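Local coordinates for protein mannitol dehydrogenase (Helicobacter pylori, PDB 3TWO) that probably catalyses the NADP(H)-dependent, zinc-dependent interconversion of cinnamyl alcohols and cinnamaldehydes, at residues T164-L169 and V303-K308; K78-G83 and V143-K148. All blocks are in the same frame, centred on the assembly; numbering follows the deposited sequence.

In the fold
Interaction 2 comes first along the chain and closes before interaction 1 opens; their centres lie about 19 Å apart. Interaction 2 sits in the GroES-like domain of this zinc-dependent alcohol dehydrogenase. There the loop between strands 65-73 and 85-88 meets the short strand 144-145. Interaction 1 joins helix 158-171, which runs beside the cofactor, to helix 296-308. That second helix connects the two contacts. Val-303 CG2 packs on Ile-144 CG2 at 3.9 Å, and Ile-307 CD1 reaches Asp-147 N at 3.9 Å. Helix 296-308 therefore lies between helix 158-171 and the edge of the GroES-like domain, with a face turned to each.

Interaction 1: residues T164-L169 and V303-K308; sequences TTYSPL and VDFSIK. With NDP (NADPH dihydro-nicotinamide-adenine-dinucleotide phosphate), chain F.
Two helices bring Tyr-166 and Phe-305 together across a gap in which the nearest CA atoms, those of Tyr-166 and Ser-306, are 9.6 Å apart. Residues 164-169 belong to helix 158-171, which is kinked at Pro-168 because the proline nitrogen makes no bond to the turn before. Residues 303-308 form the last turn and a half of helix 296-308. The gap between the helices is bridged by two aromatic side chains, one from each side. In both Tyr-166 and Phe-305, CG is anti to the backbone N (chi1 180° and 177°), and both CB atoms point toward the other helix. The rings meet at an angle, neither stacked nor edge-to-face. Their centroids are 5.7 Å apart and the planes are inclined at 48°. Tyr-166 CE1 touches Phe-305 CD2 at 3.8 Å, so one flank of each ring carries the contact.

Helix 158-171 carries the zinc ligand Cys-160 in its first turn and passes the nicotinamide of NADPH, next to the Rossmann-type nucleotide-binding domain. Beyond the ring contact, the phenol OH of Tyr-166 hydrogen-bonds to Glu-301 OE1, which ties the tip of the ring to helix 296-308. The Tyr-166 ring also meets Tyr-195 edge-to-face, and Tyr-195 OH and Ser-306 OG are hydrogen-bonded to each other. Thr-164 presents its side chain to the nicotinamide ring. Its OG1 lies 3.3 Å from NDP C4N, the hydride-carrying carbon, and CG2 is 3.6 Å from the same atom. The hydroxyl itself is hydrogen-bonded to Cys-160 O.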
loop_
_atom_site.group_PDB
_atom_site.type_symbol
_atom_site.label_atom_id
_atom_site.label_comp_id
_atom_site.label_asym_id
_atom_site.label_seq_id
_atom_site.Cartn_x
_atom_site.Cartn_y
_atom_site.Cartn_z
ATOM N N THR B 164 -17.605 -8.418 0.204
ATOM C CA THR B 164 -16.431 -7.740 0.701
ATOM C C THR B 164 -15.177 -8.592 0.478
ATOM O O THR B 164 -14.054 -8.046 0.341
ATOM C CB THR B 164 -16.551 -7.359 2.192
ATOM O OG1 THR B 164 -17.651 -6.434 2.360
ATOM C CG2 THR B 164 -15.249 -6.669 2.688
ATOM N N THR B 165 -15.365 -9.911 0.390
ATOM C CA THR B 165 -14.223 -10.766 0.268
ATOM C C THR B 165 -14.125 -11.243 -1.159
ATOM O O THR B 165 -13.011 -11.385 -1.656
ATOM C CB THR B 165 -14.355 -11.981 1.175
ATOM O OG1 THR B 165 -15.604 -12.595 0.893
ATOM C CG2 THR B 165 -14.350 -11.535 2.675
ATOM N N TYR B 166 -15.274 -11.477 -1.816
ATOM C CA TYR B 166 -15.276 -11.808 -3.225
ATOM C C TYR B 166 -14.497 -10.717 -4.054
ATOM O O TYR B 166 -13.678 -11.027 -4.951
ATOM C CB TYR B 166 -16.723 -11.868 -3.703
ATOM C CG TYR B 166 -16.922 -12.203 -5.179
ATOM C CD1 TYR B 166 -16.868 -13.534 -5.648
ATOM C CD2 TYR B 166 -17.217 -11.187 -6.107
ATOM C CE1 TYR B 166 -17.117 -13.832 -7.024
ATOM C CE2 TYR B 166 -17.438 -11.475 -7.468
ATOM C CZ TYR B 166 -17.404 -12.791 -7.902
ATOM O OH TYR B 166 -17.590 -13.034 -9.230
ATOM N N SER B 167 -14.763 -9.450 -3.721
ATOM C CA SER B 167 -14.302 -8.359 -4.580
ATOM C C SER B 167 -12.749 -8.329 -4.723
ATOM O O SER B 167 -12.260 -8.252 -5.801
ATOM C CB SER B 167 -14.883 -6.988 -4.129
ATOM O OG SER B 167 -14.468 -5.911 -5.027
ATOM N N PRO B 168 -11.989 -8.349 -3.623
ATOM C CA PRO B 168 -10.529 -8.171 -3.793
ATOM C C PRO B 168 -9.900 -9.443 -4.338
ATOM O O PRO B 168 -8.854 -9.389 -4.988
ATOM C CB PRO B 168 -10.030 -7.921 -2.367
ATOM C CG PRO B 168 -11.188 -8.332 -1.479
ATOM C CD PRO B 168 -12.416 -8.105 -2.250
ATOM N N LEU B 169 -10.552 -10.572 -4.091
ATOM C CA LEU B 169 -10.113 -11.830 -4.670
ATOM C C LEU B 169 -10.107 -11.751 -6.209
ATOM O O LEU B 169 -9.112 -12.171 -6.841
ATOM C CB LEU B 169 -10.961 -13.036 -4.161
ATOM C CG LEU B 169 -10.673 -13.543 -2.745
ATOM C CD1 LEU B 169 -11.773 -14.542 -2.243
ATOM C CD2 LEU B 169 -9.236 -14.180 -2.603
ATOM N N VAL B 303 -23.548 -12.695 -5.688
ATOM C CA VAL B 303 -24.673 -13.531 -5.239
ATOM C C VAL B 303 -25.013 -14.607 -6.265
ATOM O O VAL B 303 -25.208 -15.774 -5.903
ATOM C CB VAL B 303 -25.935 -12.662 -4.836
ATOM C CG1 VAL B 303 -27.213 -13.548 -4.676
ATOM C CG2 VAL B 303 -25.614 -11.862 -3.510
ATOM N N ASP B 304 -25.038 -14.231 -7.551
ATOM C CA ASP B 304 -25.344 -15.209 -8.619
ATOM C C ASP B 304 -24.327 -16.356 -8.592
ATOM O O ASP B 304 -24.711 -17.535 -8.733
ATOM C CB ASP B 304 -25.327 -14.544 -10.032
ATOM C CG ASP B 304 -26.475 -13.538 -10.232
ATOM O OD1 ASP B 304 -27.443 -13.501 -9.437
ATOM O OD2 ASP B 304 -26.386 -12.736 -11.162
ATOM N N PHE B 305 -23.033 -15.994 -8.452
ATOM C CA PHE B 305 -21.943 -16.949 -8.469
ATOM C C PHE B 305 -22.117 -17.908 -7.282
ATOM O O PHE B 305 -22.004 -19.121 -7.432
ATOM C CB PHE B 305 -20.599 -16.181 -8.319
ATOM C CG PHE B 305 -19.375 -17.071 -8.246
ATOM C CD1 PHE B 305 -18.840 -17.660 -9.388
ATOM C CD2 PHE B 305 -18.716 -17.277 -7.037
ATOM C CE1 PHE B 305 -17.662 -18.484 -9.325
ATOM C CE2 PHE B 305 -17.534 -18.067 -6.961
ATOM C CZ PHE B 305 -17.022 -18.677 -8.111
ATOM N N SER B 306 -22.415 -17.331 -6.112
ATOM C CA SER B 306 -22.406 -18.059 -4.865
ATOM C C SER B 306 -23.562 -19.033 -4.878
ATOM O O SER B 306 -23.438 -20.164 -4.422
ATOM C CB SER B 306 -22.490 -17.083 -3.689
ATOM O OG SER B 306 -21.396 -16.180 -3.756
ATOM N N ILE B 307 -24.674 -18.631 -5.458
ATOM C CA ILE B 307 -25.812 -19.526 -5.452
ATOM C C ILE B 307 -25.561 -20.635 -6.466
ATOM O O ILE B 307 -25.847 -21.815 -6.197
ATOM C CB ILE B 307 -27.108 -18.798 -5.781
ATOM C CG1 ILE B 307 -27.582 -18.045 -4.543
ATOM C CG2 ILE B 307 -28.203 -19.804 -6.391
ATOM C CD1 ILE B 307 -28.702 -16.949 -4.870
ATOM N N LYS B 308 -25.034 -20.261 -7.624
ATOM C CA LYS B 308 -24.688 -21.249 -8.639
ATOM C C LYS B 308 -23.740 -22.359 -8.135
ATOM O O LYS B 308 -23.964 -23.544 -8.396
ATOM C CB LYS B 308 -24.035 -20.569 -9.856
ATOM C CG LYS B 308 -23.816 -21.583 -10.988
ATOM C CD LYS B 308 -22.837 -21.063 -11.975
ATOM C CE LYS B 308 -22.959 -21.804 -13.300
ATOM N NZ LYS B 308 -21.965 -21.159 -14.237
HETATM P PA NDP F . -16.039 -11.400 13.034
HETATM O O1A NDP F . -15.599 -11.265 14.431
HETATM O O2A NDP F . -16.703 -12.674 12.389
HETATM O O5B NDP F . -14.627 -12.118 12.648
HETATM C C5B NDP F . -13.279 -11.562 13.099
HETATM C C4B NDP F . -12.302 -12.729 13.186
HETATM O O4B NDP F . -10.870 -12.364 13.360
HETATM C C3B NDP F . -12.702 -13.623 14.381
HETATM O O3B NDP F . -12.694 -15.024 13.909
HETATM C C2B NDP F . -11.554 -13.366 15.393
HETATM O O2B NDP F . -11.394 -14.585 16.143
HETATM C C1B NDP F . -10.329 -13.207 14.462
HETATM N N9A NDP F . -9.286 -12.307 15.006
HETATM C C8A NDP F . -9.512 -11.248 15.816
HETATM N N7A NDP F . -8.339 -10.672 16.029
HETATM C C5A NDP F . -7.397 -11.345 15.374
HETATM C C6A NDP F . -6.029 -11.190 15.245
HETATM N N6A NDP F . -5.318 -10.188 15.866
HETATM N N1A NDP F . -5.399 -12.089 14.496
HETATM C C2A NDP F . -6.009 -13.066 13.861
HETATM N N3A NDP F . -7.308 -13.228 13.953
HETATM C C4A NDP F . -8.010 -12.378 14.722
HETATM O O3 NDP F . -15.713 -10.212 12.047
HETATM P PN NDP F . -16.253 -10.031 10.630
HETATM O O1N NDP F . -15.727 -11.053 9.697
HETATM O O2N NDP F . -17.772 -9.733 10.523
HETATM O O5D NDP F . -15.607 -8.641 10.268
HETATM C C5D NDP F . -14.122 -8.485 10.482
HETATM C C4D NDP F . -13.694 -6.969 10.293
HETATM O O4D NDP F . -14.061 -6.709 8.924
HETATM C C3D NDP F . -14.445 -5.931 11.171
HETATM O O3D NDP F . -13.495 -4.911 11.585
HETATM C C2D NDP F . -15.519 -5.417 10.185
HETATM O O2D NDP F . -15.875 -4.115 10.495
HETATM C C1D NDP F . -14.701 -5.407 8.872
HETATM N N1N NDP F . -15.529 -5.284 7.625
HETATM C C2N NDP F . -15.053 -4.442 6.595
HETATM C C3N NDP F . -15.771 -4.290 5.420
HETATM C C7N NDP F . -15.180 -3.441 4.297
HETATM O O7N NDP F . -13.958 -3.223 4.242
HETATM N N7N NDP F . -16.010 -3.201 3.289
HETATM C C4N NDP F . -17.012 -4.953 5.275
HETATM C C5N NDP F . -17.488 -5.837 6.287
HETATM C C6N NDP F . -16.772 -5.997 7.455
HETATM P P2B NDP F . -11.156 -14.620 17.688
HETATM O O1X NDP F . -12.254 -15.712 18.229
HETATM O O2X NDP F . -9.743 -14.891 17.972
HETATM O O3X NDP F . -11.623 -13.218 18.274
#

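Interaction 2: residues K78-G83 and V143-K148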
loop_
_atom_site.group_PDB
_atom_site.type_symbol
_atom_site.label_atom_id
_atom_site.label_comp_id
_atom_site.label_asym_id
_atom_site.label_seq_id
_atom_site.Cartn_x
_atom_site.Cartn_y
_atom_site.Cartn_z
ATOM N N LYS B 78 -39.382 -1.089 -12.158
ATOM C CA LYS B 78 -39.366 -2.038 -13.265
ATOM C C LYS B 78 -38.550 -3.306 -13.023
ATOM O O LYS B 78 -38.742 -4.312 -13.707
ATOM C CB LYS B 78 -38.910 -1.345 -14.562
ATOM C CG LYS B 78 -37.570 -0.570 -14.470
ATOM C CD LYS B 78 -37.588 0.716 -15.356
ATOM C CE LYS B 78 -38.177 0.474 -16.754
ATOM N NZ LYS B 78 -39.663 0.648 -16.815
ATOM N N LYS B 79 -37.670 -3.278 -12.031
ATOM C CA LYS B 79 -36.710 -4.366 -11.876
ATOM C C LYS B 79 -37.222 -5.524 -10.994
ATOM O O LYS B 79 -36.623 -6.598 -10.999
ATOM C CB LYS B 79 -35.372 -3.818 -11.378
ATOM C CG LYS B 79 -34.833 -2.632 -12.204
ATOM C CD LYS B 79 -33.402 -2.258 -11.758
ATOM C CE LYS B 79 -32.386 -3.247 -12.331
ATOM N NZ LYS B 79 -31.405 -3.768 -11.314
ATOM N N PHE B 80 -38.325 -5.310 -10.263
ATOM C CA PHE B 80 -38.872 -6.292 -9.280
ATOM C C PHE B 80 -40.400 -6.346 -9.234
ATOM O O PHE B 80 -41.048 -5.374 -9.614
ATOM C CB PHE B 80 -38.342 -5.978 -7.873
ATOM C CG PHE B 80 -36.850 -6.131 -7.755
ATOM C CD1 PHE B 80 -36.008 -5.005 -7.764
ATOM C CD2 PHE B 80 -36.263 -7.409 -7.672
ATOM C CE1 PHE B 80 -34.639 -5.157 -7.704
ATOM C CE2 PHE B 80 -34.879 -7.552 -7.593
ATOM C CZ PHE B 80 -34.083 -6.433 -7.598
ATOM N N LYS B 81 -40.966 -7.457 -8.753
ATOM C CA LYS B 81 -42.425 -7.565 -8.534
ATOM C C LYS B 81 -42.695 -8.049 -7.126
ATOM O O LYS B 81 -41.824 -8.649 -6.486
ATOM C CB LYS B 81 -43.093 -8.592 -9.469
ATOM C CG LYS B 81 -42.235 -9.239 -10.562
ATOM C CD LYS B 81 -42.981 -10.431 -11.228
ATOM C CE LYS B 81 -42.667 -11.775 -10.558
ATOM N NZ LYS B 81 -41.161 -11.913 -10.407
ATOM N N ILE B 82 -43.918 -7.850 -6.657
ATOM C CA ILE B 82 -44.335 -8.406 -5.369
ATOM C C ILE B 82 -44.064 -9.922 -5.358
ATOM O O ILE B 82 -44.301 -10.593 -6.356
ATOM C CB ILE B 82 -45.850 -8.146 -5.140
ATOM C CG1 ILE B 82 -46.107 -6.612 -5.073
ATOM C CG2 ILE B 82 -46.398 -8.978 -3.894
ATOM C CD1 ILE B 82 -47.586 -6.208 -4.695
ATOM N N GLY B 83 -43.578 -10.464 -4.243
ATOM C CA GLY B 83 -43.203 -11.879 -4.191
ATOM C C GLY B 83 -41.739 -12.172 -4.489
ATOM O O GLY B 83 -41.226 -13.219 -4.044
ATOM N N VAL B 143 -31.163 -2.930 -4.819
ATOM C CA VAL B 143 -31.729 -4.196 -4.346
ATOM C C VAL B 143 -31.134 -5.388 -5.142
ATOM O O VAL B 143 -31.078 -5.369 -6.382
ATOM C CB VAL B 143 -33.285 -4.153 -4.428
ATOM C CG1 VAL B 143 -33.896 -5.512 -4.020
ATOM C CG2 VAL B 143 -33.834 -3.006 -3.539
ATOM N N ILE B 144 -30.707 -6.435 -4.458
ATOM C CA ILE B 144 -30.087 -7.556 -5.153
ATOM C C ILE B 144 -31.163 -8.616 -5.424
ATOM O O ILE B 144 -31.939 -8.939 -4.521
ATOM C CB ILE B 144 -28.921 -8.144 -4.260
ATOM C CG1 ILE B 144 -27.944 -6.983 -3.863
ATOM C CG2 ILE B 144 -28.281 -9.442 -4.894
ATOM C CD1 ILE B 144 -27.465 -6.114 -5.053
ATOM N N SER B 145 -31.188 -9.181 -6.629
ATOM C CA SER B 145 -32.136 -10.224 -6.948
ATOM C C SER B 145 -31.614 -11.601 -6.483
ATOM O O SER B 145 -30.444 -11.922 -6.659
ATOM C CB SER B 145 -32.342 -10.241 -8.445
ATOM O OG SER B 145 -32.957 -11.418 -8.762
ATOM N N VAL B 146 -32.465 -12.390 -5.838
ATOM C CA VAL B 146 -32.002 -13.662 -5.244
ATOM C C VAL B 146 -32.884 -14.794 -5.768
ATOM O O VAL B 146 -34.127 -14.644 -5.796
ATOM C CB VAL B 146 -32.101 -13.637 -3.712
ATOM C CG1 VAL B 146 -31.883 -15.043 -3.120
ATOM C CG2 VAL B 146 -31.096 -12.605 -3.123
ATOM N N ASP B 147 -32.266 -15.903 -6.196
ATOM C CA ASP B 147 -33.021 -17.076 -6.683
ATOM C C ASP B 147 -34.044 -17.536 -5.651
ATOM O O ASP B 147 -33.684 -17.756 -4.515
ATOM C CB ASP B 147 -32.058 -18.245 -6.883
ATOM C CG ASP B 147 -32.700 -19.372 -7.624
ATOM O OD1 ASP B 147 -33.641 -20.039 -7.134
ATOM O OD2 ASP B 147 -32.292 -19.541 -8.764
ATOM N N LYS B 148 -35.292 -17.726 -6.040
ATOM C CA LYS B 148 -36.363 -18.117 -5.109
ATOM C C LYS B 148 -36.168 -19.462 -4.357
ATOM O O LYS B 148 -36.800 -19.692 -3.301
ATOM C CB LYS B 148 -37.727 -18.070 -5.805
ATOM C CG LYS B 148 -37.764 -18.773 -7.163
ATOM C CD LYS B 148 -39.141 -19.397 -7.508
ATOM C CE LYS B 148 -39.082 -20.158 -8.840
ATOM N NZ LYS B 148 -40.204 -19.741 -9.753
#
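Phe-80 extends its ring from the loop 78-83 to Val-143 and Ser-145, which meet it in different ways. Val-143 approaches over one face. Its CG1 stands 4.0 Å from the ring centroid, 27° off the ring normal, and makes a CH-pi contact. The CB of Val-143 also packs against Phe-80 CE1 at 3.7 Å. Ser-145 comes to the edge of the ring instead, with its CB 3.8 Å from Phe-80 CE2 and near the ring plane. Between these two, the far corner of the ring nears the backbone, and CZ is 3.4 Å from Val-143 O. Phe-80 CG is anti to its own carbonyl carbon (chi1 -64°), which directs the ring toward residues 143-145.

The contact belongs to the mixed beta-sheet of the GroES-like domain, where strand 144-145 pairs antiparallel with strand 85-88. Val-86 of that neighbouring strand touches both Phe-80 and Val-143, extending the apolar cluster. Ile-144 points its CB away from Phe-80 and packs on Thr-299 and Gln-300 of helix 296-308, while the backbone N of Ser-145 hydrogen-bonds to Gln-300 OE1. On the loop side, Glu-140 OE2 accepts hydrogen bonds from the backbone N atoms of Lys-78 and Lys-79, just before Phe-80.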